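Local structure of CdiA-CT toxin, Conserved domain protein (Yersinia pseudotuberculosis serotype O:3, 4ZQU) at residues A37-T42 with R89-V94; T44-S49 with P93-K98; N52-S57 with K98-E103. The protein probably acts as an endonuclease of the PDDEXK clan, the C-terminal toxin of a contact-dependent growth inhibition system, paired with the immunity protein CdiI. All coordinates share one frame; numbering follows the deposited sequence.

Contact 1: residues A37-T42 with R89-V94; sequences AKSLDT and RLAVPV
With CG anti to the backbone N in both Lys38 and Leu90 (chi1 -177° in the leucine), the two side chains lie side by side and point the same way; chi2 of Leu90 (69°) then brings its CD1 over to the lysine, 3.8 Å from Lys38 CG, against the aliphatic part of that chain. Beyond it the lysine bends at its last torsion, and NZ hydrogen-bonds Ser57 OG of helix 53-66. The backbones of the two segments are parallel strands: the axes of 37-39 and 89-92 pass 4.7 Å apart and differ by 15° in direction. Lys38 straddles Leu90 in the usual parallel pattern, its N bonding Arg89 O at 2.9 Å and its O accepting from Ala91 N at 3.0 Å, the latter in the carbonyl plane. Lys38 O also receives a CA-H contact from Leu90. Leu40 N then bonds Ala91 O at 2.8 Å. On the opposite face, which carries Ala37, Ser39, Arg89 and Ala91, Ser39 OG stands 3.7 Å from Ala91 CB, and helix 3-9 covers this side through Val7 and Trp3, whose NE1 also bonds Arg89 O. Past Leu40 the pairing changes character. By register the next N-H would be that of Pro93, but a ring carbon occupies its place, and Leu40 O meets Pro93 CD at 3.0 Å. The proline ring then crosses Thr42, whose CG2 lies 3.6 Å from Pro93 CB. The two strands are the inner ones of the mixed sheet, consistent with the helix-flanked sheet of the PDDEXK clan. The chemistry implies a regular parallel pairing that stops where proline supplies no donor, with apolar contacts taking over as the 37-42 segment turns into helix 42-47.

Contact 2: residues T44-S49 with P93-K98; sequences TMAKLS and PVNTTK
Met45 reaches across from helix 42-47 and crosses the Pro93 ring obliquely at its CG and CD atoms: Met45 CB approaches Pro93 CG at 3.6 Å, and Met45 CE closes on Pro93 CD at the same 3.6 Å. The first touch comes from the helix backbone, which fixes CB; the second depends on bends in the side chain, chi2 (61°) turning SD and chi3 (78°) setting the methyl. There Met45 CE also comes within 3.5 Å of Thr96 OG1. The hydroxyl itself is engaged inside the loop, donating to Pro93 O from above the carbonyl plane, with Thr96 OG1 2.9 Å from that oxygen, a bond that links the two ends of residues 93 to 96. Thr96 therefore offers Met45 an oxygen whose proton is already spent on its own segment, and the contact is one of packing. Away from this buried patch the fit is looser. Asn95 lays its amide near the helix surface, with ND2 4.1 Å from Ala46 CB, on a side where Ala46 is exposed to solvent; the ND2 group finds its polar partner in Thr42 O, one turn before Ala46 in the helix. Met45 also packs on Leu40, just past strand 33-39, on Val92 of strand 85-92 and on Val54 of helix 53-66. It thus sits where the ends of those strands meet the helices, with the 93-97 loop leading from strand 85-92 into helix 98-113.

Contact 3: residues N52-S57 with K98-E103; sequences NQVYSS and KAQWTE
Glu103 extends from helix 98-113 at the first turn of helix 53-66, its carboxylate meeting backbone nitrogens there. Its CG departs beside the backbone N (chi1 -52°), and the extended chain beyond carries the carboxylate across. Glu103 OE1 is met by Tyr55 N at 2.6 Å nearly along its C-O axis, with an almost straight N-H angle of 167°, and Val54 N also lies 2.9 Å from Glu103 OE1. Glu103 OE2 takes Asn52 N at 2.8 Å, this donor standing above the carboxylate plane. Val54 crosses the glutamate obliquely, bringing its CB to 3.3 Å from Glu103 OE1, and meets Gln100 at about a right angle, Val54 CG2 lying 4.0 Å from Gln100 CG. Tyr55 places a ring edge near Glu103: Tyr55 CD1 is 3.7 Å from Glu103 O, which lies in the ring plane. The axes of 53-57 and 98-103 differ by 32° in direction and approach to 8.6 Å. Gln100 sends its amide to other partners, NE2 to Met45 O and OE1 to Thr97 N. Asn52, at the N-cap position, makes no capping bond with its own side chain. A glutamate of the neighbouring helix thus serves as acceptor for N-H groups at this helix start, where the helix dipole would probably suit a carboxylate.

How the contacts relate
The three contacts run from the ends of the two inner strands to the helices: the centre of contact 1 is about 10 Å from that of contact 2, which is about 9 Å from that of contact 3. Contacts 1 and 2 share Pro93 and Val94, and their joint is Leu40 CD1 to Met45 CE, 3.6 Å. Contacts 2 and 3 share Lys98, and their joint is Gln100 NE2 to Met45 O, 2.7 Å. The first and third, about 12 Å apart between centres, are tied directly by Lys38 NZ to Ser57 OG, 2.9 Å. No other protein chain of the assembly touches any of these segments, and the contacts themselves identify no catalytic residue.

Contact 1: residues A37-T42 with R89-V94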
loop_
_atom_site.group_PDB
_atom_site.type_symbol
_atom_site.label_atom_id
_atom_site.label_comp_id
_atom_site.label_asym_id
_atom_site.label_seq_id
_atom_site.Cartn_x
_atom_site.Cartn_y
_atom_site.Cartn_z
ATOM N N ALA A 37 -3.860 -13.883 2.160
ATOM C CA ALA A 37 -4.502 -15.133 1.773
ATOM C C ALA A 37 -3.516 -16.067 1.087
ATOM O O ALA A 37 -3.162 -15.865 -0.075
ATOM C CB ALA A 37 -5.693 -14.858 0.859
ATOM N N LYS A 38 -3.075 -17.087 1.813
ATOM C CA LYS A 38 -2.166 -18.084 1.265
ATOM C C LYS A 38 -2.884 -19.419 1.114
ATOM O O LYS A 38 -3.675 -19.807 1.972
ATOM C CB LYS A 38 -0.929 -18.235 2.156
ATOM C CG LYS A 38 0.108 -19.225 1.631
ATOM C CD LYS A 38 1.332 -19.305 2.537
ATOM C CE LYS A 38 2.269 -20.423 2.097
ATOM N NZ LYS A 38 2.796 -20.205 0.721
ATOM N N SER A 39 -2.610 -20.121 0.022
ATOM C CA SER A 39 -3.263 -21.398 -0.236
ATOM C C SER A 39 -2.278 -22.463 -0.694
ATOM O O SER A 39 -1.376 -22.197 -1.486
ATOM C CB SER A 39 -4.364 -21.232 -1.285
ATOM O OG SER A 39 -4.984 -22.475 -1.570
ATOM N N LEU A 40 -2.460 -23.674 -0.187
ATOM C CA LEU A 40 -1.677 -24.820 -0.624
ATOM C C LEU A 40 -2.606 -25.882 -1.187
ATOM O O LEU A 40 -3.451 -26.405 -0.469
ATOM C CB LEU A 40 -0.866 -25.390 0.535
ATOM C CG LEU A 40 0.210 -24.470 1.107
ATOM C CD1 LEU A 40 0.657 -24.962 2.468
ATOM C CD2 LEU A 40 1.389 -24.391 0.154
ATOM N N ASP A 41 -2.471 -26.193 -2.473
ATOM C CA ASP A 41 -3.309 -27.230 -3.060
ATOM C C ASP A 41 -2.670 -28.604 -2.869
ATOM O O ASP A 41 -1.573 -28.716 -2.318
ATOM C CB ASP A 41 -3.590 -26.951 -4.545
ATOM C CG ASP A 41 -2.327 -26.762 -5.370
ATOM O OD1 ASP A 41 -1.303 -27.411 -5.079
ATOM O OD2 ASP A 41 -2.370 -25.962 -6.328
ATOM N N THR A 42 -3.366 -29.642 -3.324
ATOM C CA THR A 42 -2.934 -31.021 -3.114
ATOM C C THR A 42 -1.595 -31.315 -3.783
ATOM O O THR A 42 -0.775 -32.061 -3.248
ATOM C CB THR A 42 -3.980 -32.020 -3.644
ATOM O OG1 THR A 42 -4.190 -31.799 -5.044
ATOM C CG2 THR A 42 -5.299 -31.852 -2.905
ATOM N N ARG A 89 -4.338 -16.069 6.310
ATOM C CA ARG A 89 -5.407 -17.043 6.124
ATOM C C ARG A 89 -4.914 -18.181 5.238
ATOM O O ARG A 89 -4.791 -18.025 4.020
ATOM C CB ARG A 89 -6.644 -16.382 5.516
ATOM C CG ARG A 89 -7.350 -15.408 6.444
ATOM C CD ARG A 89 -8.341 -16.120 7.349
ATOM N NE ARG A 89 -9.417 -16.756 6.589
ATOM C CZ ARG A 89 -10.529 -16.137 6.200
ATOM N NH1 ARG A 89 -10.719 -14.858 6.495
ATOM N NH2 ARG A 89 -11.452 -16.798 5.512
ATOM N N LEU A 90 -4.635 -19.323 5.860
ATOM C CA LEU A 90 -3.985 -20.436 5.179
ATOM C C LEU A 90 -4.946 -21.567 4.836
ATOM O O LEU A 90 -5.620 -22.111 5.710
ATOM C CB LEU A 90 -2.846 -20.980 6.043
ATOM C CG LEU A 90 -2.007 -22.108 5.446
ATOM C CD1 LEU A 90 -1.167 -21.596 4.284
ATOM C CD2 LEU A 90 -1.128 -22.741 6.513
ATOM N N ALA A 91 -4.997 -21.921 3.557
ATOM C CA ALA A 91 -5.772 -23.070 3.111
ATOM C C ALA A 91 -4.857 -24.278 2.922
ATOM O O ALA A 91 -3.827 -24.184 2.256
ATOM C CB ALA A 91 -6.511 -22.750 1.825
ATOM N N VAL A 92 -5.230 -25.405 3.522
ATOM C CA VAL A 92 -4.477 -26.647 3.365
ATOM C C VAL A 92 -5.400 -27.789 2.928
ATOM O O VAL A 92 -6.556 -27.858 3.348
ATOM C CB VAL A 92 -3.739 -27.038 4.670
ATOM C CG1 VAL A 92 -2.672 -26.004 5.009
ATOM C CG2 VAL A 92 -4.717 -27.205 5.821
ATOM N N PRO A 93 -4.891 -28.684 2.068
ATOM C CA PRO A 93 -5.691 -29.770 1.494
ATOM C C PRO A 93 -5.842 -30.974 2.418
ATOM O O PRO A 93 -5.321 -30.979 3.532
ATOM C CB PRO A 93 -4.900 -30.148 0.244
ATOM C CG PRO A 93 -3.494 -29.865 0.611
ATOM C CD PRO A 93 -3.517 -28.681 1.538
ATOM N N VAL A 94 -6.548 -31.992 1.938
ATOM C CA VAL A 94 -6.849 -33.175 2.734
ATOM C C VAL A 94 -5.674 -34.146 2.810
ATOM O O VAL A 94 -5.569 -34.925 3.756
ATOM C CB VAL A 94 -8.075 -33.919 2.173
ATOM C CG1 VAL A 94 -9.318 -33.051 2.293
ATOM C CG2 VAL A 94 -7.839 -34.316 0.723
#

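Contact 2: residues T44-S49 with P93-K98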
loop_
_atom_site.group_PDB
_atom_site.type_symbol
_atom_site.label_atom_id
_atom_site.label_comp_id
_atom_site.label_asym_id
_atom_site.label_seq_id
_atom_site.Cartn_x
_atom_site.Cartn_y
_atom_site.Cartn_z
ATOM N N THR A 44 0.895 -29.047 -4.655
ATOM C CA THR A 44 1.976 -28.302 -4.016
ATOM C C THR A 44 2.294 -28.880 -2.638
ATOM O O THR A 44 3.454 -28.924 -2.223
ATOM C CB THR A 44 1.621 -26.809 -3.881
ATOM O OG1 THR A 44 1.225 -26.294 -5.157
ATOM C CG2 THR A 44 2.813 -26.015 -3.372
ATOM N N MET A 45 1.257 -29.326 -1.935
ATOM C CA MET A 45 1.430 -29.964 -0.635
ATOM C C MET A 45 2.186 -31.280 -0.786
ATOM O O MET A 45 3.014 -31.637 0.053
ATOM C CB MET A 45 0.074 -30.198 0.037
ATOM C CG MET A 45 0.173 -30.751 1.447
ATOM S SD MET A 45 1.047 -29.634 2.563
ATOM C CE MET A 45 -0.227 -28.430 2.907
ATOM N N ALA A 46 1.900 -31.995 -1.869
ATOM C CA ALA A 46 2.603 -33.231 -2.178
ATOM C C ALA A 46 4.045 -32.947 -2.588
ATOM O O ALA A 46 4.951 -33.721 -2.277
ATOM C CB ALA A 46 1.881 -33.991 -3.275
ATOM N N LYS A 47 4.249 -31.833 -3.284
ATOM C CA LYS A 47 5.572 -31.468 -3.783
ATOM C C LYS A 47 6.526 -31.105 -2.646
ATOM O O LYS A 47 7.701 -31.476 -2.669
ATOM C CB LYS A 47 5.463 -30.316 -4.772
ATOM N N LEU A 48 6.017 -30.379 -1.656
ATOM C CA LEU A 48 6.813 -30.000 -0.493
ATOM C C LEU A 48 6.840 -31.129 0.533
ATOM O O LEU A 48 6.414 -30.957 1.675
ATOM C CB LEU A 48 6.262 -28.722 0.141
ATOM C CG LEU A 48 6.254 -27.487 -0.761
ATOM C CD1 LEU A 48 5.619 -26.308 -0.047
ATOM C CD2 LEU A 48 7.662 -27.146 -1.206
ATOM N N SER A 49 7.354 -32.281 0.115
ATOM C CA SER A 49 7.323 -33.484 0.937
ATOM C C SER A 49 8.501 -33.556 1.899
ATOM O O SER A 49 8.400 -34.156 2.969
ATOM C CB SER A 49 7.306 -34.729 0.050
ATOM O OG SER A 49 8.491 -34.812 -0.722
ATOM N N PRO A 93 -4.891 -28.684 2.068
ATOM C CA PRO A 93 -5.691 -29.770 1.494
ATOM C C PRO A 93 -5.842 -30.974 2.418
ATOM O O PRO A 93 -5.321 -30.979 3.532
ATOM C CB PRO A 93 -4.900 -30.148 0.244
ATOM C CG PRO A 93 -3.494 -29.865 0.611
ATOM C CD PRO A 93 -3.517 -28.681 1.538
ATOM N N VAL A 94 -6.548 -31.992 1.938
ATOM C CA VAL A 94 -6.849 -33.175 2.734
ATOM C C VAL A 94 -5.674 -34.146 2.810
ATOM O O VAL A 94 -5.569 -34.925 3.756
ATOM C CB VAL A 94 -8.075 -33.919 2.173
ATOM C CG1 VAL A 94 -9.318 -33.051 2.293
ATOM C CG2 VAL A 94 -7.839 -34.316 0.723
ATOM N N ASN A 95 -4.789 -34.093 1.817
ATOM C CA ASN A 95 -3.645 -35.000 1.773
ATOM C C ASN A 95 -2.472 -34.499 2.612
ATOM O O ASN A 95 -1.353 -34.999 2.489
ATOM C CB ASN A 95 -3.192 -35.226 0.326
ATOM C CG ASN A 95 -2.610 -33.975 -0.309
ATOM O OD1 ASN A 95 -3.059 -32.862 -0.039
ATOM N ND2 ASN A 95 -1.606 -34.154 -1.161
ATOM N N THR A 96 -2.735 -33.510 3.461
ATOM C CA THR A 96 -1.729 -33.002 4.383
ATOM C C THR A 96 -1.391 -34.067 5.419
ATOM O O THR A 96 -2.255 -34.499 6.182
ATOM C CB THR A 96 -2.205 -31.721 5.096
ATOM O OG1 THR A 96 -2.544 -30.724 4.123
ATOM C CG2 THR A 96 -1.118 -31.185 6.016
ATOM N N THR A 97 -0.134 -34.496 5.437
ATOM C CA THR A 97 0.290 -35.557 6.340
ATOM C C THR A 97 0.523 -35.021 7.745
ATOM O O THR A 97 0.646 -33.813 7.948
ATOM C CB THR A 97 1.574 -36.238 5.847
ATOM O OG1 THR A 97 2.681 -35.349 6.015
ATOM C CG2 THR A 97 1.449 -36.608 4.381
ATOM N N LYS A 98 0.579 -35.933 8.710
ATOM C CA LYS A 98 0.830 -35.585 10.103
ATOM C C LYS A 98 2.142 -34.830 10.238
ATOM O O LYS A 98 2.235 -33.853 10.981
ATOM C CB LYS A 98 0.851 -36.848 10.968
ATOM C CG LYS A 98 -0.348 -37.757 10.748
ATOM C CD LYS A 98 -0.112 -39.144 11.315
ATOM C CE LYS A 98 0.082 -39.099 12.817
ATOM N NZ LYS A 98 0.284 -40.463 13.376
#

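Contact 3: residues N52-S57 with K98-E103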
loop_
_atom_site.group_PDB
_atom_site.type_symbol
_atom_site.label_atom_id
_atom_site.label_comp_id
_atom_site.label_asym_id
_atom_site.label_seq_id
_atom_site.Cartn_x
_atom_site.Cartn_y
_atom_site.Cartn_z
ATOM N N ASN A 52 10.695 -29.545 6.680
ATOM C CA ASN A 52 10.899 -28.096 6.747
ATOM C C ASN A 52 10.460 -27.336 5.489
ATOM O O ASN A 52 10.506 -26.110 5.466
ATOM C CB ASN A 52 12.369 -27.779 7.048
ATOM C CG ASN A 52 12.546 -26.469 7.791
ATOM O OD1 ASN A 52 11.748 -26.126 8.662
ATOM N ND2 ASN A 52 13.595 -25.730 7.448
ATOM N N GLN A 53 10.026 -28.052 4.456
ATOM C CA GLN A 53 9.631 -27.409 3.201
ATOM C C GLN A 53 8.314 -26.658 3.331
ATOM O O GLN A 53 8.149 -25.570 2.780
ATOM C CB GLN A 53 9.522 -28.436 2.077
ATOM C CG GLN A 53 10.700 -28.428 1.127
ATOM C CD GLN A 53 10.503 -29.368 -0.039
ATOM O OE1 GLN A 53 9.968 -30.464 0.119
ATOM N NE2 GLN A 53 10.922 -28.939 -1.224
ATOM N N VAL A 54 7.371 -27.254 4.049
ATOM C CA VAL A 54 6.096 -26.610 4.313
ATOM C C VAL A 54 6.292 -25.439 5.267
ATOM O O VAL A 54 5.781 -24.343 5.033
ATOM C CB VAL A 54 5.077 -27.602 4.903
ATOM C CG1 VAL A 54 3.840 -26.873 5.397
ATOM C CG2 VAL A 54 4.704 -28.652 3.866
ATOM N N TYR A 55 7.043 -25.679 6.337
ATOM C CA TYR A 55 7.352 -24.640 7.316
ATOM C C TYR A 55 8.016 -23.433 6.661
ATOM O O TYR A 55 7.676 -22.292 6.969
ATOM C CB TYR A 55 8.251 -25.198 8.425
ATOM C CG TYR A 55 8.713 -24.153 9.414
ATOM C CD1 TYR A 55 7.885 -23.731 10.444
ATOM C CD2 TYR A 55 9.978 -23.588 9.318
ATOM C CE1 TYR A 55 8.302 -22.773 11.349
ATOM C CE2 TYR A 55 10.404 -22.630 10.219
ATOM C CZ TYR A 55 9.563 -22.226 11.232
ATOM O OH TYR A 55 9.985 -21.273 12.130
ATOM N N SER A 56 8.955 -23.691 5.754
ATOM C CA SER A 56 9.661 -22.629 5.041
ATOM C C SER A 56 8.719 -21.743 4.239
ATOM O O SER A 56 8.760 -20.521 4.358
ATOM C CB SER A 56 10.717 -23.219 4.106
ATOM O OG SER A 56 11.770 -23.822 4.837
ATOM N N SER A 57 7.880 -22.367 3.419
ATOM C CA SER A 57 6.951 -21.637 2.562
ATOM C C SER A 57 6.080 -20.679 3.362
ATOM O O SER A 57 5.873 -19.532 2.966
ATOM C CB SER A 57 6.067 -22.610 1.785
ATOM O OG SER A 57 5.113 -21.909 1.005
ATOM N N LYS A 98 0.579 -35.933 8.710
ATOM C CA LYS A 98 0.830 -35.585 10.103
ATOM C C LYS A 98 2.142 -34.830 10.238
ATOM O O LYS A 98 2.235 -33.853 10.981
ATOM C CB LYS A 98 0.851 -36.848 10.968
ATOM C CG LYS A 98 -0.348 -37.757 10.748
ATOM C CD LYS A 98 -0.112 -39.144 11.315
ATOM C CE LYS A 98 0.082 -39.099 12.817
ATOM N NZ LYS A 98 0.284 -40.463 13.376
ATOM N N ALA A 99 3.152 -35.289 9.505
ATOM C CA ALA A 99 4.455 -34.637 9.492
ATOM C C ALA A 99 4.350 -33.209 8.969
ATOM O O ALA A 99 5.096 -32.327 9.391
ATOM C CB ALA A 99 5.433 -35.436 8.651
ATOM N N GLN A 100 3.417 -32.989 8.050
ATOM C CA GLN A 100 3.213 -31.670 7.470
ATOM C C GLN A 100 2.410 -30.769 8.404
ATOM O O GLN A 100 2.657 -29.566 8.478
ATOM C CB GLN A 100 2.529 -31.791 6.107
ATOM C CG GLN A 100 3.472 -32.275 5.011
ATOM C CD GLN A 100 2.773 -32.543 3.693
ATOM O OE1 GLN A 100 1.610 -32.944 3.663
ATOM N NE2 GLN A 100 3.483 -32.321 2.592
ATOM N N TRP A 101 1.458 -31.354 9.122
ATOM C CA TRP A 101 0.713 -30.619 10.139
ATOM C C TRP A 101 1.629 -30.137 11.254
ATOM O O TRP A 101 1.361 -29.122 11.894
ATOM C CB TRP A 101 -0.402 -31.482 10.726
ATOM C CG TRP A 101 -1.685 -31.357 9.985
ATOM C CD1 TRP A 101 -2.298 -32.318 9.235
ATOM C CD2 TRP A 101 -2.513 -30.193 9.904
ATOM N NE1 TRP A 101 -3.463 -31.826 8.699
ATOM C CE2 TRP A 101 -3.616 -30.522 9.094
ATOM C CE3 TRP A 101 -2.428 -28.906 10.442
ATOM C CZ2 TRP A 101 -4.629 -29.607 8.807
ATOM C CZ3 TRP A 101 -3.435 -28.002 10.158
ATOM C CH2 TRP A 101 -4.520 -28.356 9.346
ATOM N N THR A 102 2.702 -30.885 11.489
ATOM C CA THR A 102 3.698 -30.510 12.483
ATOM C C THR A 102 4.408 -29.226 12.066
ATOM O O THR A 102 4.713 -28.375 12.903
ATOM C CB THR A 102 4.725 -31.632 12.690
ATOM O OG1 THR A 102 4.052 -32.817 13.130
ATOM C CG2 THR A 102 5.752 -31.233 13.730
ATOM N N GLU A 103 4.662 -29.090 10.766
ATOM C CA GLU A 103 5.279 -27.883 10.226
ATOM C C GLU A 103 4.286 -26.728 10.226
ATOM O O GLU A 103 4.650 -25.581 10.491
ATOM C CB GLU A 103 5.802 -28.122 8.808
ATOM C CG GLU A 103 6.707 -29.334 8.666
ATOM C CD GLU A 103 7.539 -29.296 7.399
ATOM O OE1 GLU A 103 7.662 -28.206 6.802
ATOM O OE2 GLU A 103 8.066 -30.355 6.998
#